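Local coordinates for protein ferredoxin--NADP reductase, apicoplast (PDB 3JQQ) that uses FAD to pass electrons between ferredoxin and NADP(H) in the apicoplast, and may serve the terminal step of isoprenoid precursor synthesis, at residues I57-E62 / Y135-G140; N172-A177 / Y277-Y282. The protein carries 1 engineered substitution. One frame throughout, in Å; residues are numbered along the deposited sequence.

Contact 1: I57-E62 / Y135-G140; sequences IPYYNE and YGYCSG. With FAD (flavin-adenine dinucleotide), chain I.
P58 and Y137 make the tightest apolar contact. P58 CG lies 3.5 Å from Y137 CE2, and the two side chains cross at about a right angle. The same CG of P58 also touches C138 CB at 3.8 Å. With CG anti to its backbone N (chi1 179°), the Y137 ring extends toward the 57-62 loop. The Y59 and Y137 rings meet obliquely, with planes at 48°, through Y59 CD2 and Y137 CE1.

No direct hydrogen bond joins the two segments, but two waters bridge them. One accepts a hydrogen bond from Y137 OH at 2.6 Å and donates one to P58 O. The other donates to Y137 O and sits in the plane of the Y59 ring, 2.5 Å from Y59 OH. Both tyrosine hydroxyls are thus tied to backbone carbonyls across the contact.

The FAD pyrophosphate is gripped by the start of helix 137-144. Y137 N donates to FAD O2A. C138 N gives a nearly straight bond to FAD O1P (173°). S139 binds FAD O2P through N and through OG at 2.6 Å; OG also hydrogen-bonds with H121 N of strand 114-123. The helix N-terminus probably also steadies the phosphate charge.

The loop after strand 53-56 packs against this phosphate-binding helix start. F141 of the helix meets both P58 and Y59. Strand 101-104 adds R101 against Y137 and Y103 against C138.

Contact 2: N172-A177 / Y277-Y282; sequences NFIFIA and YKCELY
Strands 173-177 and 280-282 run parallel, their axes 4.8 Å apart at closest approach and 6° from parallel, joined by alternating hydrogen bonds: E280 N to N172 O, I174 N to E280 O, Y282 N to I174 O and I176 N to Y282 O. A side chain extends the pairing: N172 ND2 donates to Y277 O at 2.7 Å, nearly straight (170°). Y277 O lies in the N172 amide plane, and ND2 approaches in the carbonyl plane, toward a lone pair of Y277 O. N172 OD1 accepts from Y210 N, which fixes the amide's orientation.

On one face, F173, F175, E280 and Y282 gather. F175 turns its edge to the face of Y282 in an offset edge-to-face pair, with planes at 75°; F175 CE2 is 3.7 Å from Y282 CD1. F173 CD2 touches E280 CB at 3.6 Å and also meets Y282 CE1. The polar ends have partners outside the segments: E280 OE1 hydrogen-bonds with H312 NE2, and Y282 OH with N161 O.

The other face carries I174, I176 and L281. L281 CD1 presses on I174 CG2 at 3.4 Å, tighter than usual, and meets I176 CD1 at 3.8 Å.

Both strands lie inside the five-stranded parallel sheet, flanked by strands 211-217 and 311-315. Helix 267-276 packs on I174 and L281, helix 183-192 on F173 and Y282. Strand order 3-2-1-4-5 with helices on both faces marks the Rossmann-like NADP-binding domain.

How the contacts relate
The two contacts lie on opposite sides of the chain's centre. Their centres are about 35 Å apart, their nearest atoms about 19 Å, and they do not touch. They follow in series along the chain: contact 1 closes before contact 2 opens. Contact 1 belongs to the FAD-binding half, beside the antiparallel sheet, and meets the cofactor's pyrophosphate directly. Contact 2 is in the core of the parallel sheet of the NAD-binding domain; the I176 side chain is about 8 Å from bound adenosine-2'-5'-diphosphate, near the site but not part of it. They share no helix or strand. Together they reflect the two-domain plan of ferredoxin-NADP reductases: an FAD-binding and a NADP-binding domain, some residues of each reaching the other's ligand.

Contact 1: I57-E62 / Y135-G140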
loop_
_atom_site.group_PDB
_atom_site.type_symbol
_atom_site.label_atom_id
_atom_site.label_comp_id
_atom_site.label_asym_id
_atom_site.label_seq_id
_atom_site.Cartn_x
_atom_site.Cartn_y
_atom_site.Cartn_z
ATOM N N ILE B 57 3.091 -13.332 13.526
ATOM C CA ILE B 57 1.764 -13.247 14.134
ATOM C C ILE B 57 1.806 -12.361 15.372
ATOM O O ILE B 57 2.292 -12.776 16.420
ATOM C CB ILE B 57 1.218 -14.632 14.536
ATOM C CG1 ILE B 57 1.226 -15.582 13.340
ATOM C CG2 ILE B 57 -0.190 -14.504 15.111
ATOM C CD1 ILE B 57 1.034 -17.035 13.722
ATOM N N PRO B 58 1.286 -11.132 15.254
ATOM C CA PRO B 58 1.323 -10.186 16.366
ATOM C C PRO B 58 0.516 -10.678 17.565
ATOM O O PRO B 58 -0.577 -11.220 17.396
ATOM C CB PRO B 58 0.677 -8.923 15.782
ATOM C CG PRO B 58 0.632 -9.129 14.297
ATOM C CD PRO B 58 0.557 -10.603 14.091
ATOM N N TYR B 59 1.067 -10.491 18.762
ATOM C CA TYR B 59 0.374 -10.793 20.016
ATOM C C TYR B 59 -0.001 -12.270 20.209
ATOM O O TYR B 59 -0.873 -12.587 21.021
ATOM C CB TYR B 59 -0.865 -9.902 20.179
ATOM C CG TYR B 59 -0.581 -8.419 20.042
ATOM C CD1 TYR B 59 -0.031 -7.692 21.093
ATOM C CD2 TYR B 59 -0.866 -7.746 18.859
ATOM C CE1 TYR B 59 0.230 -6.336 20.967
ATOM C CE2 TYR B 59 -0.610 -6.395 18.724
ATOM C CZ TYR B 59 -0.063 -5.693 19.780
ATOM O OH TYR B 59 0.188 -4.349 19.642
ATOM N N TYR B 60 0.655 -13.166 19.477
ATOM C CA TYR B 60 0.409 -14.600 19.644
ATOM C C TYR B 60 0.841 -15.085 21.025
ATOM O O TYR B 60 1.850 -14.629 21.568
ATOM C CB TYR B 60 1.127 -15.417 18.559
ATOM C CG TYR B 60 0.830 -16.906 18.607
ATOM C CD1 TYR B 60 -0.118 -17.474 17.763
ATOM C CD2 TYR B 60 1.494 -17.743 19.497
ATOM C CE1 TYR B 60 -0.395 -18.830 17.802
ATOM C CE2 TYR B 60 1.223 -19.100 19.544
ATOM C CZ TYR B 60 0.278 -19.637 18.695
ATOM O OH TYR B 60 0.006 -20.986 18.739
ATOM N N ASN B 61 0.065 -16.009 21.586
ATOM C CA ASN B 61 0.396 -16.661 22.854
ATOM C C ASN B 61 -0.082 -18.114 22.846
ATOM O O ASN B 61 -0.821 -18.525 21.951
ATOM C CB ASN B 61 -0.220 -15.902 24.033
ATOM C CG ASN B 61 0.172 -16.490 25.380
ATOM O OD1 ASN B 61 1.190 -17.173 25.502
ATOM N ND2 ASN B 61 -0.636 -16.222 26.401
ATOM N N GLU B 62 0.339 -18.889 23.840
ATOM C CA GLU B 62 -0.042 -20.297 23.924
ATOM C C GLU B 62 -1.427 -20.467 24.539
ATOM O O GLU B 62 -1.602 -20.318 25.748
ATOM C CB GLU B 62 0.991 -21.084 24.733
ATOM C CG GLU B 62 2.393 -21.037 24.151
ATOM C CD GLU B 62 3.443 -21.546 25.118
ATOM O OE1 GLU B 62 4.583 -21.037 25.080
ATOM O OE2 GLU B 62 3.127 -22.450 25.920
ATOM N N TYR B 135 -1.099 3.075 15.530
ATOM C CA TYR B 135 -0.168 2.246 14.766
ATOM C C TYR B 135 -0.882 1.150 13.994
ATOM O O TYR B 135 -1.958 0.706 14.385
ATOM C CB TYR B 135 0.873 1.614 15.694
ATOM C CG TYR B 135 1.788 2.621 16.323
ATOM C CD1 TYR B 135 1.420 3.290 17.481
ATOM C CD2 TYR B 135 3.017 2.923 15.753
ATOM C CE1 TYR B 135 2.252 4.228 18.060
ATOM C CE2 TYR B 135 3.856 3.857 16.323
ATOM C CZ TYR B 135 3.469 4.507 17.476
ATOM O OH TYR B 135 4.304 5.440 18.046
ATOM N N GLY B 136 -0.281 0.717 12.892
ATOM C CA GLY B 136 -0.748 -0.483 12.215
ATOM C C GLY B 136 -0.860 -1.585 13.252
ATOM O O GLY B 136 -0.397 -1.426 14.382
ATOM N N TYR B 137 -1.470 -2.702 12.879
ATOM C CA TYR B 137 -1.684 -3.804 13.825
ATOM C C TYR B 137 -0.370 -4.464 14.243
ATOM O O TYR B 137 -0.048 -4.525 15.431
ATOM C CB TYR B 137 -2.652 -4.837 13.241
ATOM C CG TYR B 137 -2.906 -6.027 14.138
ATOM C CD1 TYR B 137 -3.498 -5.870 15.384
ATOM C CD2 TYR B 137 -2.567 -7.311 13.731
ATOM C CE1 TYR B 137 -3.737 -6.958 16.204
ATOM C CE2 TYR B 137 -2.803 -8.405 14.542
ATOM C CZ TYR B 137 -3.387 -8.223 15.777
ATOM O OH TYR B 137 -3.624 -9.308 16.587
ATOM N N CYS B 138 0.389 -4.951 13.261
ATOM C CA CYS B 138 1.705 -5.518 13.533
ATOM C C CYS B 138 2.718 -4.424 13.891
ATOM O O CYS B 138 3.551 -4.608 14.773
ATOM C CB CYS B 138 2.194 -6.332 12.333
ATOM S SG CYS B 138 3.665 -7.332 12.649
ATOM N N SER B 139 2.637 -3.282 13.212
ATOM C CA SER B 139 3.561 -2.174 13.464
ATOM C C SER B 139 3.652 -1.803 14.945
ATOM O O SER B 139 4.745 -1.601 15.475
ATOM C CB SER B 139 3.172 -0.944 12.641
ATOM O OG SER B 139 3.188 -1.244 11.259
ATOM N N GLY B 140 2.501 -1.704 15.604
ATOM C CA GLY B 140 2.464 -1.364 17.024
ATOM C C GLY B 140 3.067 -2.460 17.882
ATOM O O GLY B 140 3.724 -2.184 18.885
HETATM P PA FAD I . -2.328 -2.818 9.200
HETATM O O1A FAD I . -2.568 -4.139 8.510
HETATM O O2A FAD I . -2.918 -2.820 10.590
HETATM O O5B FAD I . -2.910 -1.606 8.307
HETATM C C5B FAD I . -2.381 -1.339 7.025
HETATM C C4B FAD I . -2.179 0.161 6.827
HETATM O O4B FAD I . -3.377 0.869 7.094
HETATM C C3B FAD I . -1.127 0.706 7.776
HETATM O O3B FAD I . -0.398 1.705 7.103
HETATM C C2B FAD I . -1.933 1.340 8.890
HETATM O O2B FAD I . -1.271 2.466 9.418
HETATM C C1B FAD I . -3.233 1.732 8.209
HETATM N N9A FAD I . -4.399 1.584 9.100
HETATM C C8A FAD I . -4.769 0.468 9.804
HETATM N N7A FAD I . -5.905 0.750 10.488
HETATM C C5A FAD I . -6.263 2.025 10.224
HETATM C C6A FAD I . -7.328 2.808 10.656
HETATM N N6A FAD I . -8.183 2.339 11.562
HETATM N N1A FAD I . -7.434 4.107 10.207
HETATM C C2A FAD I . -6.491 4.617 9.339
HETATM N N3A FAD I . -5.437 3.833 8.919
HETATM C C4A FAD I . -5.326 2.557 9.354
HETATM N N1 FAD I . 6.578 -4.754 5.262
HETATM C C2 FAD I . 7.758 -4.389 5.871
HETATM O O2 FAD I . 7.754 -3.459 6.679
HETATM N N3 FAD I . 8.929 -5.060 5.576
HETATM C C4 FAD I . 8.925 -6.097 4.668
HETATM O O4 FAD I . 9.969 -6.691 4.405
HETATM C C4X FAD I . 7.737 -6.465 4.051
HETATM N N5 FAD I . 7.728 -7.502 3.143
HETATM C C5X FAD I . 6.541 -7.857 2.538
HETATM C C6 FAD I . 6.535 -8.904 1.621
HETATM C C7 FAD I . 5.350 -9.276 1.005
HETATM C C7M FAD I . 5.347 -10.407 0.015
HETATM C C8 FAD I . 4.171 -8.596 1.312
HETATM C C8M FAD I . 2.874 -8.980 0.653
HETATM C C9 FAD I . 4.181 -7.551 2.227
HETATM C C9A FAD I . 5.362 -7.174 2.844
HETATM N N10 FAD I . 5.362 -6.136 3.763
HETATM C C10 FAD I . 6.559 -5.786 4.354
HETATM C "C1'" FAD I . 4.073 -5.500 4.246
HETATM C "C2'" FAD I . 3.679 -5.986 5.648
HETATM O "O2'" FAD I . 3.324 -7.345 5.578
HETATM C "C3'" FAD I . 2.485 -5.268 6.296
HETATM O "O3'" FAD I . 1.454 -5.057 5.356
HETATM C "C4'" FAD I . 2.847 -3.948 6.976
HETATM O "O4'" FAD I . 3.705 -4.216 8.061
HETATM C "C5'" FAD I . 1.595 -3.263 7.515
HETATM O "O5'" FAD I . 1.013 -4.132 8.458
HETATM P P FAD I . 0.303 -3.581 9.794
HETATM O O1P FAD I . -0.429 -4.713 10.476
HETATM O O2P FAD I . 1.297 -2.933 10.730
HETATM O O3P FAD I . -0.752 -2.494 9.251
HETATM O O HOH W 1 -2.859 -11.543 15.412
HETATM O O HOH W 2 -0.666 -3.208 17.566
#

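Contact 2: N172-A177 / Y277-Y282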
loop_
_atom_site.group_PDB
_atom_site.type_symbol
_atom_site.label_atom_id
_atom_site.label_comp_id
_atom_site.label_asym_id
_atom_site.label_seq_id
_atom_site.Cartn_x
_atom_site.Cartn_y
_atom_site.Cartn_z
ATOM N N ASN B 172 24.393 -12.560 -13.964
ATOM C CA ASN B 172 24.239 -11.139 -13.708
ATOM C C ASN B 172 22.821 -10.808 -13.264
ATOM O O ASN B 172 21.888 -11.547 -13.570
ATOM C CB ASN B 172 24.611 -10.333 -14.949
ATOM C CG ASN B 172 25.950 -10.744 -15.529
ATOM O OD1 ASN B 172 26.967 -10.718 -14.845
ATOM N ND2 ASN B 172 25.954 -11.129 -16.800
ATOM N N PHE B 173 22.654 -9.702 -12.552
ATOM C CA PHE B 173 21.342 -9.320 -12.026
ATOM C C PHE B 173 21.031 -7.838 -12.194
ATOM O O PHE B 173 21.930 -6.996 -12.235
ATOM C CB PHE B 173 21.241 -9.653 -10.534
ATOM C CG PHE B 173 21.415 -11.113 -10.212
ATOM C CD1 PHE B 173 22.626 -11.592 -9.740
ATOM C CD2 PHE B 173 20.361 -11.999 -10.355
ATOM C CE1 PHE B 173 22.787 -12.929 -9.429
ATOM C CE2 PHE B 173 20.518 -13.337 -10.040
ATOM C CZ PHE B 173 21.731 -13.806 -9.583
ATOM N N ILE B 174 19.739 -7.538 -12.288
ATOM C CA ILE B 174 19.230 -6.191 -12.085
ATOM C C ILE B 174 18.196 -6.263 -10.965
ATOM O O ILE B 174 17.158 -6.904 -11.113
ATOM C CB ILE B 174 18.560 -5.627 -13.345
ATOM C CG1 ILE B 174 19.590 -5.432 -14.460
ATOM C CG2 ILE B 174 17.848 -4.315 -13.039
ATOM C CD1 ILE B 174 18.974 -5.105 -15.809
ATOM N N PHE B 175 18.494 -5.628 -9.834
ATOM C CA PHE B 175 17.548 -5.575 -8.725
ATOM C C PHE B 175 16.890 -4.202 -8.672
ATOM O O PHE B 175 17.573 -3.180 -8.678
ATOM C CB PHE B 175 18.238 -5.853 -7.384
ATOM C CG PHE B 175 18.937 -7.185 -7.310
ATOM C CD1 PHE B 175 20.152 -7.301 -6.653
ATOM C CD2 PHE B 175 18.383 -8.315 -7.885
ATOM C CE1 PHE B 175 20.802 -8.519 -6.571
ATOM C CE2 PHE B 175 19.031 -9.537 -7.809
ATOM C CZ PHE B 175 20.241 -9.639 -7.150
ATOM N N ILE B 176 15.563 -4.180 -8.617
ATOM C CA ILE B 176 14.827 -2.923 -8.517
ATOM C C ILE B 176 14.005 -2.907 -7.227
ATOM O O ILE B 176 13.250 -3.836 -6.956
ATOM C CB ILE B 176 13.924 -2.705 -9.750
ATOM C CG1 ILE B 176 14.783 -2.580 -11.012
ATOM C CG2 ILE B 176 13.057 -1.472 -9.569
ATOM C CD1 ILE B 176 13.996 -2.654 -12.305
ATOM N N ALA B 177 14.168 -1.856 -6.427
ATOM C CA ALA B 177 13.541 -1.817 -5.108
ATOM C C ALA B 177 13.003 -0.447 -4.700
ATOM O O ALA B 177 13.451 0.590 -5.193
ATOM C CB ALA B 177 14.515 -2.332 -4.047
ATOM N N TYR B 277 23.790 -8.943 -21.295
ATOM C CA TYR B 277 24.407 -9.615 -20.152
ATOM C C TYR B 277 23.506 -10.688 -19.543
ATOM O O TYR B 277 23.798 -11.219 -18.472
ATOM C CB TYR B 277 24.828 -8.599 -19.086
ATOM C CG TYR B 277 26.010 -7.744 -19.491
ATOM C CD1 TYR B 277 25.828 -6.532 -20.154
ATOM C CD2 TYR B 277 27.310 -8.149 -19.219
ATOM C CE1 TYR B 277 26.905 -5.749 -20.527
ATOM C CE2 TYR B 277 28.397 -7.369 -19.592
ATOM C CZ TYR B 277 28.188 -6.172 -20.244
ATOM O OH TYR B 277 29.258 -5.399 -20.619
ATOM N N LYS B 278 22.411 -11.001 -20.231
ATOM C CA LYS B 278 21.501 -12.063 -19.801
ATOM C C LYS B 278 21.084 -11.919 -18.336
ATOM O O LYS B 278 20.973 -12.908 -17.609
ATOM C CB LYS B 278 22.133 -13.436 -20.044
ATOM C CG LYS B 278 22.321 -13.765 -21.517
ATOM C CD LYS B 278 23.239 -14.961 -21.714
ATOM C CE LYS B 278 23.561 -15.163 -23.188
ATOM N NZ LYS B 278 24.481 -16.312 -23.410
ATOM N N CYS B 279 20.845 -10.679 -17.920
ATOM C CA CYS B 279 20.507 -10.366 -16.531
ATOM C C CYS B 279 19.177 -10.953 -16.077
ATOM O O CYS B 279 18.187 -10.917 -16.809
ATOM C CB CYS B 279 20.471 -8.850 -16.316
ATOM S SG CYS B 279 22.083 -8.062 -16.150
ATOM N N GLU B 280 19.165 -11.491 -14.861
ATOM C CA GLU B 280 17.916 -11.797 -14.179
ATOM C C GLU B 280 17.377 -10.494 -13.605
ATOM O O GLU B 280 18.082 -9.785 -12.888
ATOM C CB GLU B 280 18.138 -12.815 -13.060
ATOM C CG GLU B 280 18.374 -14.241 -13.545
ATOM C CD GLU B 280 17.116 -14.881 -14.105
ATOM O OE1 GLU B 280 16.014 -14.615 -13.565
ATOM O OE2 GLU B 280 17.226 -15.650 -15.082
ATOM N N LEU B 281 16.130 -10.176 -13.932
ATOM C CA LEU B 281 15.527 -8.917 -13.518
ATOM C C LEU B 281 14.568 -9.125 -12.352
ATOM O O LEU B 281 13.670 -9.963 -12.416
ATOM C CB LEU B 281 14.798 -8.268 -14.697
ATOM C CG LEU B 281 14.063 -6.951 -14.447
ATOM C CD1 LEU B 281 15.021 -5.887 -13.936
ATOM C CD2 LEU B 281 13.372 -6.483 -15.720
ATOM N N TYR B 282 14.768 -8.361 -11.284
ATOM C CA TYR B 282 13.922 -8.462 -10.101
ATOM C C TYR B 282 13.270 -7.126 -9.782
ATOM O O TYR B 282 13.901 -6.076 -9.883
ATOM C CB TYR B 282 14.739 -8.927 -8.896
ATOM C CG TYR B 282 15.132 -10.382 -8.946
ATOM C CD1 TYR B 282 16.144 -10.818 -9.789
ATOM C CD2 TYR B 282 14.496 -11.320 -8.144
ATOM C CE1 TYR B 282 16.507 -12.146 -9.837
ATOM C CE2 TYR B 282 14.852 -12.652 -8.186
ATOM C CZ TYR B 282 15.858 -13.059 -9.034
ATOM O OH TYR B 282 16.221 -14.383 -9.080
#